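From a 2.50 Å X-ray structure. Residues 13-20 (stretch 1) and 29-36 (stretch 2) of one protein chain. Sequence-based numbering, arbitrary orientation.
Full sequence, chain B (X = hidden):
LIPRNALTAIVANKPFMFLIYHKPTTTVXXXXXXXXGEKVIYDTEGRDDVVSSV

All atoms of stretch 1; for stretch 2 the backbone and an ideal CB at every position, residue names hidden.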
ATOM      1  N   ASN B  13      15.930  10.819  12.021  1.00 32.56           N
ATOM      2  CA  ASN B  13      17.274  10.318  11.767  1.00 39.01           C
ATOM      3  C   ASN B  13      17.495   8.950  12.391  1.00 33.72           C
ATOM      4  O   ASN B  13      18.639   8.560  12.649  1.00 40.48           O
ATOM      5  CB  ASN B  13      18.331  11.295  12.282  1.00 40.35           C
ATOM      6  CG  ASN B  13      18.332  11.402  13.780  1.00 41.76           C
ATOM      7  OD1 ASN B  13      17.385  10.987  14.441  1.00 48.37           O
ATOM      8  ND2 ASN B  13      19.431  11.892  14.334  1.00 44.90           N
ATOM      9  N   LYS B  14      16.420   8.221  12.621  1.00 23.01           N
ATOM     10  CA  LYS B  14      16.418   6.845  13.086  1.00 26.90           C
ATOM     11  C   LYS B  14      15.233   6.158  12.409  1.00 27.75           C
ATOM     12  O   LYS B  14      14.380   6.855  11.839  1.00 24.57           O
ATOM     13  CB  LYS B  14      16.336   6.792  14.619  1.00 21.85           C
ATOM     14  CG  LYS B  14      15.325   7.743  15.264  1.00 31.07           C
ATOM     15  CD  LYS B  14      15.250   7.510  16.781  1.00 29.62           C
ATOM     16  CE  LYS B  14      14.322   8.500  17.500  1.00 33.84           C
ATOM     17  NZ  LYS B  14      14.806   9.909  17.382  1.00 43.57           N
ATOM     18  N   PRO B  15      15.139   4.828  12.432  1.00 22.88           N
ATOM     19  CA  PRO B  15      14.014   4.158  11.760  1.00 32.80           C
ATOM     20  C   PRO B  15      12.669   4.742  12.151  1.00 32.03           C
ATOM     21  O   PRO B  15      12.395   5.010  13.325  1.00 40.57           O
ATOM     22  CB  PRO B  15      14.148   2.699  12.213  1.00 31.96           C
ATOM     23  CG  PRO B  15      15.585   2.516  12.414  1.00 27.35           C
ATOM     24  CD  PRO B  15      16.104   3.848  12.958  1.00 24.64           C
ATOM     25  N   PHE B  16      11.831   4.969  11.146  1.00 31.34           N
ATOM     26  CA  PHE B  16      10.553   5.625  11.363  1.00 33.64           C
ATOM     27  C   PHE B  16       9.497   5.007  10.458  1.00 29.17           C
ATOM     28  O   PHE B  16       9.776   4.120   9.648  1.00 34.97           O
ATOM     29  CB  PHE B  16      10.668   7.132  11.150  1.00 23.95           C
ATOM     30  CG  PHE B  16      11.010   7.528   9.742  1.00 22.71           C
ATOM     31  CD1 PHE B  16      10.011   7.751   8.809  1.00 19.93           C
ATOM     32  CD2 PHE B  16      12.333   7.716   9.362  1.00 18.44           C
ATOM     33  CE1 PHE B  16      10.324   8.152   7.522  1.00 20.49           C
ATOM     34  CE2 PHE B  16      12.648   8.104   8.074  1.00 25.14           C
ATOM     35  CZ  PHE B  16      11.640   8.325   7.147  1.00 11.65           C
ATOM     36  N   MET B  17       8.259   5.446  10.654  1.00 25.54           N
ATOM     37  CA  MET B  17       7.112   4.945   9.915  1.00 33.81           C
ATOM     38  C   MET B  17       6.371   6.115   9.281  1.00 36.35           C
ATOM     39  O   MET B  17       6.264   7.189   9.882  1.00 29.26           O
ATOM     40  CB  MET B  17       6.164   4.148  10.840  1.00 26.12           C
ATOM     41  CG  MET B  17       4.874   3.720  10.160  1.00 33.19           C
ATOM     42  SD  MET B  17       3.762   2.765  11.202  1.00 30.11           S
ATOM     43  CE  MET B  17       4.525   1.159  11.150  1.00 17.84           C
ATOM     44  N   PHE B  18       5.859   5.914   8.066  1.00 22.38           N
ATOM     45  CA  PHE B  18       4.976   6.910   7.486  1.00 23.08           C
ATOM     46  C   PHE B  18       3.705   6.232   6.988  1.00 17.17           C
ATOM     47  O   PHE B  18       3.700   5.054   6.621  1.00 20.31           O
ATOM     48  CB  PHE B  18       5.654   7.714   6.364  1.00 18.98           C
ATOM     49  CG  PHE B  18       5.988   6.891   5.171  1.00 25.80           C
ATOM     50  CD1 PHE B  18       5.067   6.722   4.159  1.00 22.18           C
ATOM     51  CD2 PHE B  18       7.207   6.255   5.081  1.00 17.58           C
ATOM     52  CE1 PHE B  18       5.351   5.941   3.093  1.00 26.32           C
ATOM     53  CE2 PHE B  18       7.487   5.477   4.011  1.00 25.53           C
ATOM     54  CZ  PHE B  18       6.559   5.311   3.014  1.00 25.45           C
ATOM     55  N   LEU B  19       2.629   7.011   6.977  1.00 17.39           N
ATOM     56  CA  LEU B  19       1.306   6.570   6.564  1.00 18.49           C
ATOM     57  C   LEU B  19       0.771   7.689   5.694  1.00 25.74           C
ATOM     58  O   LEU B  19       0.746   8.845   6.126  1.00 34.56           O
ATOM     59  CB  LEU B  19       0.403   6.368   7.780  1.00 23.44           C
ATOM     60  CG  LEU B  19       0.939   5.388   8.819  1.00 29.37           C
ATOM     61  CD1 LEU B  19       0.884   6.056  10.164  1.00 40.43           C
ATOM     62  CD2 LEU B  19       0.076   4.192   8.852  1.00 21.15           C
ATOM     63  N   ILE B  20       0.401   7.376   4.465  1.00 24.81           N
ATOM     64  CA  ILE B  20      -0.272   8.332   3.603  1.00 25.09           C
ATOM     65  C   ILE B  20      -1.742   7.956   3.607  1.00 30.50           C
ATOM     66  O   ILE B  20      -2.099   6.846   3.196  1.00 41.98           O
ATOM     67  CB  ILE B  20       0.308   8.327   2.185  1.00 26.46           C
ATOM     68  CG1 ILE B  20       1.750   8.836   2.209  1.00 22.55           C
ATOM     69  CG2 ILE B  20      -0.562   9.164   1.267  1.00 24.46           C
ATOM     70  CD1 ILE B  20       2.438   8.771   0.872  1.00 17.55           C
ATOM     71  N   UNK B  29      -3.904   4.963   2.434  1.00 18.80           N
ATOM     72  CA  UNK B  29      -3.586   4.679   1.037  1.00 19.36           C
ATOM     73  C   UNK B  29      -2.235   3.989   0.869  1.00 22.64           C
ATOM     74  O   UNK B  29      -2.114   3.006   0.129  1.00 30.52           O
ATOM     75  CB  UNK B  29      -3.602   5.977   0.227  1.00 19.36           C
ATOM     76  N   UNK B  30      -1.209   4.498   1.548  1.00 20.24           N
ATOM     77  CA  UNK B  30       0.142   3.960   1.518  1.00 22.03           C
ATOM     78  C   UNK B  30       0.761   4.018   2.905  1.00 26.43           C
ATOM     79  O   UNK B  30       0.480   4.919   3.701  1.00 23.36           O
ATOM     80  CB  UNK B  30       1.007   4.724   0.513  1.00 22.03           C
ATOM     81  N   UNK B  31       1.674   3.083   3.141  1.00 19.94           N
ATOM     82  CA  UNK B  31       2.441   2.980   4.362  1.00 13.94           C
ATOM     83  C   UNK B  31       3.850   2.544   4.022  1.00 26.81           C
ATOM     84  O   UNK B  31       4.092   1.902   2.995  1.00 22.82           O
ATOM     85  CB  UNK B  31       1.787   2.007   5.345  1.00 13.94           C
ATOM     86  N   UNK B  32       4.754   2.792   4.963  1.00 28.40           N
ATOM     87  CA  UNK B  32       6.072   2.207   4.873  1.00 24.79           C
ATOM     88  C   UNK B  32       6.878   2.438   6.126  1.00 16.83           C
ATOM     89  O   UNK B  32       6.591   3.342   6.918  1.00 21.89           O
ATOM     90  CB  UNK B  32       6.819   2.769   3.662  1.00 24.79           C
ATOM     91  N   UNK B  33       7.909   1.610   6.287  1.00 21.28           N
ATOM     92  CA  UNK B  33       8.928   1.822   7.305  1.00 26.97           C
ATOM     93  C   UNK B  33      10.262   2.027   6.618  1.00 35.73           C
ATOM     94  O   UNK B  33      10.557   1.389   5.599  1.00 29.95           O
ATOM     95  CB  UNK B  33       8.991   0.648   8.284  1.00 26.97           C
ATOM     96  N   UNK B  34      11.055   2.927   7.183  1.00 38.95           N
ATOM     97  CA  UNK B  34      12.379   3.277   6.687  1.00 28.61           C
ATOM     98  C   UNK B  34      13.390   3.038   7.804  1.00 28.51           C
ATOM     99  O   UNK B  34      13.434   3.799   8.777  1.00 23.89           O
ATOM    100  CB  UNK B  34      12.425   4.728   6.202  1.00 28.61           C
ATOM    101  N   UNK B  35      14.210   1.989   7.663  1.00 23.70           N
ATOM    102  CA  UNK B  35      15.182   1.608   8.679  1.00 32.65           C
ATOM    103  C   UNK B  35      16.628   1.849   8.263  1.00 39.78           C
ATOM    104  O   UNK B  35      17.532   1.639   9.080  1.00 45.21           O
ATOM    105  CB  UNK B  35      14.998   0.131   9.033  1.00 32.65           C
ATOM    106  N   UNK B  36      16.883   2.314   7.045  1.00 37.90           N
ATOM    107  CA  UNK B  36      18.256   2.332   6.559  1.00 33.97           C
ATOM    108  C   UNK B  36      18.389   3.310   5.410  1.00 44.02           C
ATOM    109  O   UNK B  36      17.401   3.690   4.769  1.00 38.77           O
ATOM    110  CB  UNK B  36      18.699   0.934   6.124  1.00 33.97           C
TER

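The axes of the two strands approach to 4.5 Å and run antiparallel; because stretch 2 is extended, its side chains alternate from 30 to 34 between the face carrying Phe16, Phe18 and Ile20 and the face carrying Met17 and Leu19.

Position 29 lies beside Ile20, one residue before the pair that 30 makes with Ile20. Its CA-to-CB bond points sideways, and its N sits 2.7 Å from Ile20 O, a hydrogen bond that any residue except proline could make. Many side chains would suit. It is Leu29; besides the N to Ile20 O hydrogen bond, its CB lies 3.4 Å from Ile20 O.

Position 30 pairs with Ile20: its N donates to Ile20 O (3.0 Å) and its O accepts from Ile20 N (2.6 Å). The ideal CB is 4.0 Å from Ile20 CB, so an apolar residue, branched or aromatic, is expected. The deposited Phe30, with chi1 in m, sets the edge of its ring against Ile20 CG2.

Position 31 turns to the other face, where its ideal CB is 4.5 Å from Leu19 CD2 and Met17 lies beyond. Leucine, isoleucine, valine or methionine would all serve. Met31 is long enough to meet both neighbours: its CG lies 3.7 Å from Leu19 CD2, and its CE 4.0 Å from Met17 CE.

Position 32 is the decisive one. With chi1 in p, Phe18 carries its ring across toward stretch 2, and an ideal CB here would stand 2.6 Å from Phe18 CZ, a clash. Only glycine fits this backbone and ring. Gly32 lays its CA over the ring face, 4.0 Å from the Phe18 centroid in a CH-pi contact, while Gly32 N to Phe18 O (3.0 Å) and Phe18 N to Gly32 O (2.9 Å) close the hydrogen-bonded pair.

Position 33 returns to the Met17 face. Its extended backbone favours a beta-branched residue, and valine, isoleucine or threonine would suit. Thr33 places CG2 3.9 Å from Met17 CE.

Position 34 faces the Phe16 ring, with the ideal CB 3.8 Å from Phe16 CZ and 5.5 Å from Phe18 CE2. A branched aliphatic side chain could use both aromatics. Ile34 does: its CB lies over the Phe16 ring face, 4.0 Å from the centroid, and its CD1 reaches 3.4 Å from Phe16 CZ and 3.9 Å from Phe18 CE2. Ile34 N also donates to Phe16 O (3.0 Å).

Position 35 has left the strand and points away overall, though its ideal CB is 4.2 Å from Pro15 CB; small or branched residues suit. Thr35 packs CG2 4.1 Å from Pro15 CB.

Position 36 meets nothing of stretch 1, leaving the choice open; it is Lys36.

Stretch 2 (29-36) LFMGTITK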
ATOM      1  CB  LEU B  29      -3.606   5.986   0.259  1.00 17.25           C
ATOM      2  CG  LEU B  29      -4.965   6.665   0.338  1.00 23.01           C
ATOM      3  CD1 LEU B  29      -4.890   8.044  -0.263  1.00 29.63           C
ATOM      4  CD2 LEU B  29      -5.983   5.803  -0.398  1.00 26.88           C
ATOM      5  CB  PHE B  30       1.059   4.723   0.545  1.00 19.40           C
ATOM      6  CG  PHE B  30       0.610   4.670  -0.883  1.00 21.75           C
ATOM      7  CD1 PHE B  30       0.913   3.571  -1.665  1.00 23.62           C
ATOM      8  CD2 PHE B  30      -0.135   5.699  -1.438  1.00 24.60           C
ATOM      9  CE1 PHE B  30       0.498   3.501  -2.997  1.00 29.63           C
ATOM     10  CE2 PHE B  30      -0.551   5.641  -2.762  1.00 36.18           C
ATOM     11  CZ  PHE B  30      -0.231   4.540  -3.549  1.00 28.51           C
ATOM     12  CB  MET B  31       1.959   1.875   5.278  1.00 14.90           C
ATOM     13  CG  MET B  31       0.676   1.968   5.956  1.00 27.51           C
ATOM     14  SD  MET B  31       0.742   0.366   6.780  1.00 28.16           S
ATOM     15  CE  MET B  31       1.891   0.698   8.118  1.00 35.16           C
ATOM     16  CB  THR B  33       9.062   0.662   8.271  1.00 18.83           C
ATOM     17  OG1 THR B  33       9.181  -0.551   7.527  1.00 21.99           O
ATOM     18  CG2 THR B  33       7.852   0.612   9.168  1.00 23.63           C
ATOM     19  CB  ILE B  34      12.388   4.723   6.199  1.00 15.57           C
ATOM     20  CG1 ILE B  34      11.547   4.780   4.945  1.00 12.94           C
ATOM     21  CG2 ILE B  34      13.771   5.220   5.931  1.00 23.38           C
ATOM     22  CD1 ILE B  34      11.316   6.143   4.534  1.00 37.23           C
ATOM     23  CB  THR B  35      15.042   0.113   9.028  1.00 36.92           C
ATOM     24  OG1 THR B  35      15.397  -0.669   7.884  1.00 36.40           O
ATOM     25  CG2 THR B  35      13.633  -0.256   9.452  1.00 45.65           C
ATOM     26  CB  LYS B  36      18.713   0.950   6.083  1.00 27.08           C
ATOM     27  CG  LYS B  36      17.954   0.481   4.856  1.00 40.07           C
ATOM     28  CD  LYS B  36      18.435  -0.855   4.287  1.00 45.27           C
ATOM     29  CE  LYS B  36      19.872  -0.733   3.792  1.00 56.62           C
ATOM     30  NZ  LYS B  36      20.489  -2.048   3.466  1.00 64.98           N
TER
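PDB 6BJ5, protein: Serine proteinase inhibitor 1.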